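Local coordinates for protein thiol-activated cytolysin (Desulfobulbus propionicus, PDB 6NAL) that is a cholesterol-dependent-cytolysin-like toxin of a Gram-negative bacterium that probably oligomerises on target membranes and forms large pores, at residues G1-L11 and K207-W218; V93-T101 and S111-V121. All coordinates share one frame; numbering follows the deposited sequence.

Contact 1: G1-L11 and K207-W218; sequences GNNRALINDKL and KPADIFAESTTW
The carbonyl oxygen of F212 is gripped by two nitrogens of R4, NH2 at 2.8 Å and NE at 3.0 Å. This is the N-terminal helix lying on the loop 207-218, which opens with a 3-10 turn and leads into helix 218-224. The grip is side-on, with that oxygen somewhat out of the guanidinium plane, and the extended run from CG to NE brings the group there. CG of E214 lies over one face of the guanidinium and CA of D210 over the opposite one, while NH2 also forms a salt bridge with D96 outside these segments.

The first turn of the helix is tied to the beta turn A213-T216. N3 swings its CG beside its own backbone N (chi1 -68°), and ND2 then donates almost straight, at 173°, to O of E214, in the plane of both the amide and the carbonyl. At the very terminus, N of G1 makes a weak salt bridge with OE2 of E214. Further along, OD1 of N8 accepts from N of A209 at 3.0 Å, holding the amide against the 3-10 turn beside CD of K207.

Between these polar ends I7 fills the middle: CG2 meets CB of A209 and CE2 of F212, whereas CD1 reaches the backbone at T216 and T217. A water bridges O of N3 and N of W218, linking the two main chains. W218 packs knob-into-hole among L6, I7, K10 and L11. Its CB touches CD2 of L6 and its CZ3 rim meets CD2 of L11, 3.9 Å away. K10 crosses the indole at about a right angle, CB over the middle of the ring system and CD 3.6 Å from the five-membered ring centroid in a CH-pi contact.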
loop_
_atom_site.group_PDB
_atom_site.type_symbol
_atom_site.label_atom_id
_atom_site.label_comp_id
_atom_site.label_asym_id
_atom_site.label_seq_id
_atom_site.Cartn_x
_atom_site.Cartn_y
_atom_site.Cartn_z
ATOM N N GLY A 1 64.013 25.626 -6.796
ATOM C CA GLY A 1 63.452 24.407 -7.370
ATOM C C GLY A 1 63.546 23.215 -6.422
ATOM O O GLY A 1 62.974 22.131 -6.670
ATOM N N ASN A 2 64.271 23.457 -5.322
ATOM C CA ASN A 2 64.528 22.468 -4.278
ATOM C C ASN A 2 63.358 22.324 -3.306
ATOM O O ASN A 2 63.174 21.260 -2.688
ATOM C CB ASN A 2 65.779 22.897 -3.504
ATOM C CG ASN A 2 65.804 24.436 -3.232
ATOM O OD1 ASN A 2 64.916 25.185 -3.699
ATOM N ND2 ASN A 2 66.822 24.900 -2.493
ATOM N N ASN A 3 62.580 23.394 -3.122
ATOM C CA ASN A 3 61.431 23.326 -2.222
ATOM C C ASN A 3 60.285 22.532 -2.838
ATOM O O ASN A 3 59.622 21.775 -2.138
ATOM C CB ASN A 3 60.960 24.729 -1.849
ATOM C CG ASN A 3 61.963 25.469 -0.987
ATOM O OD1 ASN A 3 62.666 24.887 -0.114
ATOM N ND2 ASN A 3 62.031 26.764 -1.215
ATOM N N ARG A 4 60.055 22.682 -4.146
ATOM C CA ARG A 4 59.006 21.930 -4.822
ATOM C C ARG A 4 59.273 20.443 -4.773
ATOM O O ARG A 4 58.347 19.643 -4.613
ATOM C CB ARG A 4 58.896 22.363 -6.269
ATOM C CG ARG A 4 58.078 23.610 -6.436
ATOM C CD ARG A 4 57.699 23.848 -7.869
ATOM N NE ARG A 4 57.228 25.216 -8.013
ATOM C CZ ARG A 4 57.427 25.973 -9.086
ATOM N NH1 ARG A 4 58.111 25.507 -10.113
ATOM N NH2 ARG A 4 56.935 27.200 -9.132
ATOM N N ALA A 5 60.538 20.055 -4.911
ATOM C CA ALA A 5 60.879 18.643 -4.902
ATOM C C ALA A 5 60.586 18.005 -3.553
ATOM O O ALA A 5 60.258 16.815 -3.496
ATOM C CB ALA A 5 62.350 18.472 -5.291
ATOM N N LEU A 6 60.676 18.774 -2.464
ATOM C CA LEU A 6 60.277 18.263 -1.150
ATOM C C LEU A 6 58.761 18.164 -1.037
ATOM O O LEU A 6 58.232 17.211 -0.445
ATOM C CB LEU A 6 60.834 19.171 -0.044
ATOM C CG LEU A 6 60.366 18.890 1.395
ATOM C CD1 LEU A 6 60.846 17.503 1.813
ATOM C CD2 LEU A 6 60.844 19.959 2.422
ATOM N N ILE A 7 58.041 19.129 -1.612
ATOM C CA ILE A 7 56.583 19.087 -1.580
ATOM C C ILE A 7 56.070 17.904 -2.380
ATOM O O ILE A 7 55.177 17.191 -1.924
ATOM C CB ILE A 7 56.001 20.422 -2.069
ATOM C CG1 ILE A 7 56.267 21.477 -0.984
ATOM C CG2 ILE A 7 54.512 20.317 -2.329
ATOM C CD1 ILE A 7 56.036 22.899 -1.438
ATOM N N ASN A 8 56.652 17.636 -3.549
ATOM C CA ASN A 8 56.238 16.464 -4.310
ATOM C C ASN A 8 56.440 15.189 -3.508
ATOM O O ASN A 8 55.526 14.366 -3.389
ATOM C CB ASN A 8 56.986 16.398 -5.625
ATOM C CG ASN A 8 56.400 17.339 -6.640
ATOM O OD1 ASN A 8 55.177 17.558 -6.669
ATOM N ND2 ASN A 8 57.265 17.950 -7.454
ATOM N N ASP A 9 57.614 15.013 -2.915
ATOM C CA ASP A 9 57.857 13.760 -2.214
ATOM C C ASP A 9 56.922 13.613 -1.025
ATOM O O ASP A 9 56.306 12.561 -0.845
ATOM C CB ASP A 9 59.316 13.659 -1.792
ATOM C CG ASP A 9 60.266 13.909 -2.945
ATOM O OD1 ASP A 9 59.980 13.473 -4.095
ATOM O OD2 ASP A 9 61.297 14.572 -2.697
ATOM N N LYS A 10 56.768 14.665 -0.219
ATOM C CA LYS A 10 55.870 14.561 0.929
ATOM C C LYS A 10 54.408 14.381 0.501
ATOM O O LYS A 10 53.623 13.728 1.213
ATOM C CB LYS A 10 56.055 15.782 1.833
ATOM C CG LYS A 10 57.352 15.699 2.700
ATOM C CD LYS A 10 57.025 15.657 4.186
ATOM C CE LYS A 10 58.216 15.132 4.994
ATOM N NZ LYS A 10 57.833 13.987 5.881
ATOM N N LEU A 11 54.012 14.969 -0.630
ATOM C CA LEU A 11 52.665 14.757 -1.144
ATOM C C LEU A 11 52.453 13.316 -1.587
ATOM O O LEU A 11 51.506 12.656 -1.139
ATOM C CB LEU A 11 52.395 15.691 -2.314
ATOM C CG LEU A 11 51.824 17.059 -1.971
ATOM C CD1 LEU A 11 51.581 17.739 -3.309
ATOM C CD2 LEU A 11 50.590 16.984 -1.118
ATOM N N LYS A 207 53.000 17.455 -12.370
ATOM C CA LYS A 207 53.560 17.293 -11.030
ATOM C C LYS A 207 52.903 18.318 -10.104
ATOM O O LYS A 207 52.921 19.517 -10.407
ATOM C CB LYS A 207 55.093 17.433 -11.029
ATOM C CG LYS A 207 55.835 16.053 -10.849
ATOM C CD LYS A 207 56.214 15.713 -9.380
ATOM C CE LYS A 207 56.944 14.354 -9.238
ATOM N NZ LYS A 207 56.032 13.149 -9.260
ATOM N N PRO A 208 52.313 17.889 -8.995
ATOM C CA PRO A 208 51.416 18.783 -8.246
ATOM C C PRO A 208 52.101 19.999 -7.669
ATOM O O PRO A 208 51.481 21.067 -7.593
ATOM C CB PRO A 208 50.877 17.876 -7.126
ATOM C CG PRO A 208 51.217 16.473 -7.538
ATOM C CD PRO A 208 52.452 16.573 -8.366
ATOM N N ALA A 209 53.353 19.854 -7.225
ATOM C CA ALA A 209 54.056 20.958 -6.579
ATOM C C ALA A 209 54.134 22.185 -7.474
ATOM O O ALA A 209 54.245 23.316 -6.971
ATOM C CB ALA A 209 55.463 20.520 -6.173
ATOM N N ASP A 210 54.050 21.996 -8.789
ATOM C CA ASP A 210 54.088 23.129 -9.724
ATOM C C ASP A 210 53.007 24.189 -9.474
ATOM O O ASP A 210 53.116 25.305 -9.993
ATOM C CB ASP A 210 53.944 22.662 -11.188
ATOM C CG ASP A 210 55.052 21.684 -11.634
ATOM O OD1 ASP A 210 55.843 21.195 -10.778
ATOM O OD2 ASP A 210 55.120 21.404 -12.857
ATOM N N ILE A 211 51.946 23.865 -8.732
ATOM C CA ILE A 211 50.961 24.874 -8.359
ATOM C C ILE A 211 51.522 25.888 -7.376
ATOM O O ILE A 211 50.991 27.009 -7.285
ATOM C CB ILE A 211 49.709 24.204 -7.764
ATOM C CG1 ILE A 211 48.583 25.206 -7.548
ATOM C CG2 ILE A 211 50.011 23.509 -6.409
ATOM C CD1 ILE A 211 47.702 25.396 -8.739
ATOM N N PHE A 212 52.575 25.539 -6.638
ATOM C CA PHE A 212 53.096 26.466 -5.648
ATOM C C PHE A 212 54.215 27.345 -6.218
ATOM O O PHE A 212 54.962 26.955 -7.119
ATOM C CB PHE A 212 53.567 25.682 -4.433
ATOM C CG PHE A 212 52.480 24.846 -3.808
ATOM C CD1 PHE A 212 51.430 25.447 -3.144
ATOM C CD2 PHE A 212 52.503 23.459 -3.914
ATOM C CE1 PHE A 212 50.421 24.675 -2.557
ATOM C CE2 PHE A 212 51.504 22.666 -3.341
ATOM C CZ PHE A 212 50.469 23.272 -2.640
ATOM N N ALA A 213 54.281 28.571 -5.721
ATOM C CA ALA A 213 55.458 29.404 -5.974
ATOM C C ALA A 213 56.722 28.733 -5.434
ATOM O O ALA A 213 56.692 27.965 -4.456
ATOM C CB ALA A 213 55.282 30.783 -5.330
ATOM N N GLU A 214 57.849 29.060 -6.070
ATOM C CA GLU A 214 59.123 28.444 -5.702
ATOM C C GLU A 214 59.498 28.714 -4.255
ATOM O O GLU A 214 60.197 27.897 -3.644
ATOM C CB GLU A 214 60.228 28.945 -6.622
ATOM C CG GLU A 214 60.373 28.144 -7.915
ATOM C CD GLU A 214 61.548 28.604 -8.762
ATOM O OE1 GLU A 214 61.383 29.611 -9.493
ATOM O OE2 GLU A 214 62.625 27.960 -8.692
ATOM N N SER A 215 59.019 29.829 -3.687
ATOM C CA SER A 215 59.305 30.161 -2.294
ATOM C C SER A 215 58.563 29.299 -1.284
ATOM O O SER A 215 58.978 29.259 -0.120
ATOM C CB SER A 215 58.948 31.614 -2.004
ATOM O OG SER A 215 57.724 31.988 -2.612
ATOM N N THR A 216 57.465 28.654 -1.675
ATOM C CA THR A 216 56.619 27.909 -0.734
ATOM C C THR A 216 57.291 26.595 -0.356
ATOM O O THR A 216 57.928 25.943 -1.178
ATOM C CB THR A 216 55.231 27.623 -1.352
ATOM O OG1 THR A 216 54.512 28.844 -1.561
ATOM C CG2 THR A 216 54.382 26.736 -0.431
ATOM N N THR A 217 57.143 26.200 0.885
ATOM C CA THR A 217 57.782 24.983 1.368
ATOM C C THR A 217 56.722 24.060 1.946
ATOM O O THR A 217 55.591 24.474 2.217
ATOM C CB THR A 217 58.832 25.283 2.452
ATOM O OG1 THR A 217 58.218 26.043 3.495
ATOM C CG2 THR A 217 60.007 26.072 1.900
ATOM N N TRP A 218 57.118 22.804 2.149
ATOM C CA TRP A 218 56.238 21.850 2.798
ATOM C C TRP A 218 55.782 22.408 4.132
ATOM O O TRP A 218 54.611 22.281 4.509
ATOM C CB TRP A 218 56.925 20.488 2.999
ATOM C CG TRP A 218 55.973 19.533 3.683
ATOM C CD1 TRP A 218 56.047 19.073 4.961
ATOM C CD2 TRP A 218 54.772 18.986 3.133
ATOM N NE1 TRP A 218 54.979 18.251 5.240
ATOM C CE2 TRP A 218 54.177 18.189 4.135
ATOM C CE3 TRP A 218 54.145 19.081 1.891
ATOM C CZ2 TRP A 218 52.986 17.504 3.937
ATOM C CZ3 TRP A 218 52.951 18.374 1.695
ATOM C CH2 TRP A 218 52.391 17.607 2.717
HETATM O O HOH W 1 59.446 22.529 0.587
#

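Contact 2: V93-T101 and S111-V121; sequences VDKDRVNIT and SFKVVPTFANV
Strands 98-103 and 110-114 form an antiparallel beta hairpin, with V98-V114 and I100-F112 as hydrogen-bonded pairs; N of I100 reaches O of F112 at 2.8 Å, and N of V98 reaches O of V114 at 2.9 Å.

On one side of the hairpin, F112 turns its ring toward the neighbouring strand, against I100. With chi1 at 70° its CG sits between the backbone N and the carbonyl carbon, which sets CB of I100 over one face, toward the rim, 3.8 Å from the ring centroid, in a CH-pi contact. CG2 of I100 meets CZ at the far rim, and CG1 of V114 lies at the ring edge. Further along, the P116 ring packs its CG tightly on CG2 of V98, 3.5 Å away.

The other side is polar. NZ of K113 makes a weak bond to OD1 of N99, and the R97 side chain crosses that lysine at about a right angle, its NH2 3.1 Å from CD of K113, which puts two like charges fairly near each other. At the open end of the hairpin, NZ of K95, which precedes its strand, donates to O of P116 at 3.0 Å, an oxygen that also accepts from OH of Y72. T117 caps helix 118-133, its OG1 accepting from N of N120. The whole is a two-stranded hairpin joined by the short link V115-T117 to an N-capped helix, at the edge of the sheet where strand 98-103 also pairs with strand 187-202.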
loop_
_atom_site.group_PDB
_atom_site.type_symbol
_atom_site.label_atom_id
_atom_site.label_comp_id
_atom_site.label_asym_id
_atom_site.label_seq_id
_atom_site.Cartn_x
_atom_site.Cartn_y
_atom_site.Cartn_z
ATOM N N VAL A 93 48.461 29.953 0.568
ATOM C CA VAL A 93 49.886 30.020 0.263
ATOM C C VAL A 93 50.074 30.678 -1.101
ATOM O O VAL A 93 49.123 30.899 -1.855
ATOM C CB VAL A 93 50.565 28.632 0.298
ATOM C CG1 VAL A 93 50.660 28.121 1.728
ATOM C CG2 VAL A 93 49.828 27.627 -0.550
ATOM N N ASP A 94 51.319 30.996 -1.414
ATOM C CA ASP A 94 51.618 31.655 -2.678
ATOM C C ASP A 94 51.679 30.614 -3.777
ATOM O O ASP A 94 52.215 29.517 -3.582
ATOM C CB ASP A 94 52.940 32.413 -2.574
ATOM C CG ASP A 94 52.882 33.525 -1.543
ATOM O OD1 ASP A 94 51.859 34.250 -1.550
ATOM O OD2 ASP A 94 53.832 33.674 -0.734
ATOM N N LYS A 95 51.162 30.969 -4.941
ATOM C CA LYS A 95 51.048 30.002 -6.016
ATOM C C LYS A 95 51.686 30.498 -7.305
ATOM O O LYS A 95 51.935 31.688 -7.487
ATOM C CB LYS A 95 49.575 29.660 -6.256
ATOM C CG LYS A 95 48.898 28.943 -5.084
ATOM C CD LYS A 95 47.429 28.753 -5.329
ATOM C CE LYS A 95 46.604 29.832 -4.671
ATOM N NZ LYS A 95 45.172 29.453 -4.847
ATOM N N ASP A 96 51.980 29.547 -8.185
ATOM C CA ASP A 96 52.427 29.821 -9.541
ATOM C C ASP A 96 51.248 29.723 -10.515
ATOM O O ASP A 96 50.108 29.483 -10.104
ATOM C CB ASP A 96 53.552 28.861 -9.936
ATOM C CG ASP A 96 54.551 29.483 -10.949
ATOM O OD1 ASP A 96 54.350 30.634 -11.422
ATOM O OD2 ASP A 96 55.545 28.801 -11.285
ATOM N N ARG A 97 51.538 29.862 -11.819
ATOM C CA ARG A 97 50.517 30.073 -12.840
ATOM C C ARG A 97 49.791 28.780 -13.189
ATOM O O ARG A 97 50.363 27.689 -13.158
ATOM C CB ARG A 97 51.133 30.677 -14.112
ATOM C CG ARG A 97 51.866 32.038 -13.934
ATOM C CD ARG A 97 51.966 32.892 -15.232
ATOM N NE ARG A 97 52.208 32.137 -16.472
ATOM C CZ ARG A 97 53.265 31.347 -16.709
ATOM N NH1 ARG A 97 54.217 31.185 -15.787
ATOM N NH2 ARG A 97 53.374 30.710 -17.880
ATOM N N VAL A 98 48.522 28.924 -13.559
ATOM C CA VAL A 98 47.650 27.802 -13.887
ATOM C C VAL A 98 46.802 28.167 -15.093
ATOM O O VAL A 98 46.382 29.317 -15.247
ATOM C CB VAL A 98 46.724 27.437 -12.705
ATOM C CG1 VAL A 98 45.553 26.573 -13.179
ATOM C CG2 VAL A 98 47.473 26.730 -11.635
ATOM N N ASN A 99 46.509 27.174 -15.929
ATOM C CA ASN A 99 45.636 27.405 -17.072
ATOM C C ASN A 99 44.174 27.360 -16.643
ATOM O O ASN A 99 43.703 26.355 -16.099
ATOM C CB ASN A 99 45.893 26.393 -18.179
ATOM C CG ASN A 99 46.884 26.907 -19.204
ATOM O OD1 ASN A 99 48.089 26.749 -19.033
ATOM N ND2 ASN A 99 46.382 27.547 -20.265
ATOM N N ILE A 100 43.477 28.466 -16.884
ATOM C CA ILE A 100 42.072 28.650 -16.565
ATOM C C ILE A 100 41.331 28.687 -17.890
ATOM O O ILE A 100 41.748 29.394 -18.812
ATOM C CB ILE A 100 41.853 29.952 -15.783
ATOM C CG1 ILE A 100 42.648 29.934 -14.471
ATOM C CG2 ILE A 100 40.374 30.202 -15.540
ATOM C CD1 ILE A 100 42.110 28.986 -13.449
ATOM N N THR A 101 40.268 27.904 -18.009
ATOM C CA THR A 101 39.535 27.790 -19.267
ATOM C C THR A 101 38.065 28.097 -19.017
ATOM O O THR A 101 37.457 27.530 -18.110
ATOM C CB THR A 101 39.702 26.381 -19.857
ATOM O OG1 THR A 101 41.094 26.153 -20.129
ATOM C CG2 THR A 101 38.857 26.188 -21.101
ATOM N N SER A 111 41.217 30.139 -23.062
ATOM C CA SER A 111 41.919 29.992 -21.800
ATOM C C SER A 111 42.952 31.106 -21.571
ATOM O O SER A 111 43.293 31.912 -22.441
ATOM C CB SER A 111 42.549 28.580 -21.676
ATOM O OG SER A 111 43.579 28.306 -22.599
ATOM N N PHE A 112 43.393 31.184 -20.331
ATOM C CA PHE A 112 44.303 32.212 -19.892
ATOM C C PHE A 112 45.053 31.628 -18.711
ATOM O O PHE A 112 44.560 30.731 -18.018
ATOM C CB PHE A 112 43.560 33.510 -19.587
ATOM C CG PHE A 112 42.727 33.460 -18.394
ATOM C CD1 PHE A 112 41.374 33.230 -18.503
ATOM C CD2 PHE A 112 43.280 33.661 -17.152
ATOM C CE1 PHE A 112 40.573 33.186 -17.389
ATOM C CE2 PHE A 112 42.486 33.613 -16.006
ATOM C CZ PHE A 112 41.137 33.377 -16.124
ATOM N N LYS A 113 46.299 32.050 -18.576
ATOM C CA LYS A 113 47.218 31.517 -17.588
ATOM C C LYS A 113 47.469 32.642 -16.604
ATOM O O LYS A 113 47.838 33.736 -17.010
ATOM C CB LYS A 113 48.512 31.039 -18.247
ATOM C CG LYS A 113 49.186 29.850 -17.578
ATOM C CD LYS A 113 50.543 29.607 -18.225
ATOM C CE LYS A 113 50.695 28.174 -18.740
ATOM N NZ LYS A 113 50.530 27.142 -17.656
ATOM N N VAL A 114 47.242 32.397 -15.324
ATOM C CA VAL A 114 47.536 33.379 -14.288
ATOM C C VAL A 114 47.761 32.645 -12.972
ATOM O O VAL A 114 47.433 31.456 -12.820
ATOM C CB VAL A 114 46.414 34.428 -14.133
ATOM C CG1 VAL A 114 45.119 33.772 -13.744
ATOM C CG2 VAL A 114 46.823 35.466 -13.091
ATOM N N VAL A 115 48.326 33.355 -12.006
ATOM C CA VAL A 115 48.438 32.790 -10.661
ATOM C C VAL A 115 47.043 32.713 -10.047
ATOM O O VAL A 115 46.355 33.738 -9.952
ATOM C CB VAL A 115 49.401 33.604 -9.778
ATOM C CG1 VAL A 115 50.771 33.688 -10.460
ATOM C CG2 VAL A 115 48.849 34.967 -9.498
ATOM N N PRO A 116 46.578 31.526 -9.627
ATOM C CA PRO A 116 45.184 31.409 -9.183
ATOM C C PRO A 116 44.905 32.187 -7.919
ATOM O O PRO A 116 45.108 31.707 -6.801
ATOM C CB PRO A 116 45.002 29.910 -8.932
ATOM C CG PRO A 116 46.162 29.238 -9.608
ATOM C CD PRO A 116 47.288 30.241 -9.515
ATOM N N THR A 117 44.429 33.402 -8.096
ATOM C CA THR A 117 43.892 34.199 -6.995
ATOM C C THR A 117 42.511 34.699 -7.404
ATOM O O THR A 117 42.166 34.761 -8.595
ATOM C CB THR A 117 44.778 35.375 -6.632
ATOM O OG1 THR A 117 44.598 36.369 -7.640
ATOM C CG2 THR A 117 46.289 34.899 -6.608
ATOM N N PHE A 118 41.658 34.866 -6.400
ATOM C CA PHE A 118 40.299 35.307 -6.674
ATOM C C PHE A 118 40.276 36.527 -7.590
ATOM O O PHE A 118 39.524 36.577 -8.567
ATOM C CB PHE A 118 39.588 35.603 -5.359
ATOM C CG PHE A 118 38.120 35.920 -5.532
ATOM C CD1 PHE A 118 37.284 35.086 -6.279
ATOM C CD2 PHE A 118 37.575 37.044 -4.976
ATOM C CE1 PHE A 118 35.927 35.381 -6.459
ATOM C CE2 PHE A 118 36.235 37.339 -5.160
ATOM C CZ PHE A 118 35.412 36.502 -5.908
ATOM N N ALA A 119 41.101 37.531 -7.289
ATOM C CA ALA A 119 41.053 38.752 -8.087
ATOM C C ALA A 119 41.563 38.494 -9.499
ATOM O O ALA A 119 41.024 39.030 -10.473
ATOM C CB ALA A 119 41.850 39.856 -7.406
ATOM N N ASN A 120 42.576 37.648 -9.635
ATOM C CA ASN A 120 43.069 37.295 -10.963
ATOM C C ASN A 120 42.097 36.386 -11.722
ATOM O O ASN A 120 41.851 36.590 -12.925
ATOM C CB ASN A 120 44.449 36.648 -10.819
ATOM C CG ASN A 120 45.550 37.678 -10.504
ATOM O OD1 ASN A 120 45.329 38.893 -10.574
ATOM N ND2 ASN A 120 46.733 37.189 -10.166
ATOM N N VAL A 121 41.528 35.374 -11.057
ATOM C CA VAL A 121 40.639 34.513 -11.807
ATOM C C VAL A 121 39.407 35.300 -12.190
ATOM O O VAL A 121 38.914 35.172 -13.300
ATOM C CB VAL A 121 40.254 33.252 -11.028
ATOM C CG1 VAL A 121 39.228 32.431 -11.762
ATOM C CG2 VAL A 121 41.541 32.367 -10.840
#

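In the fold
From the N terminus, helix 2-12 sets out and waits nearly 200 residues for its partner, the loop 207-218, so contact 1 closes a long loop. Contact 2 is nested inside it and closes a short one, the hairpin 98-103/110-114, followed, after three residues, by helix 118-133. Between the hairpin and loop 207-218 the chain runs through strand 187-202, which pairs with strand 98-103. The centres of contacts 1 and 2 lie about 17 Å apart, yet the two touch: O of I211 probably bonds to N of D96, and CD1 of I211 packs on CG2 of V98. Together they tie the N-terminal helix to this end of the large antiparallel sheet.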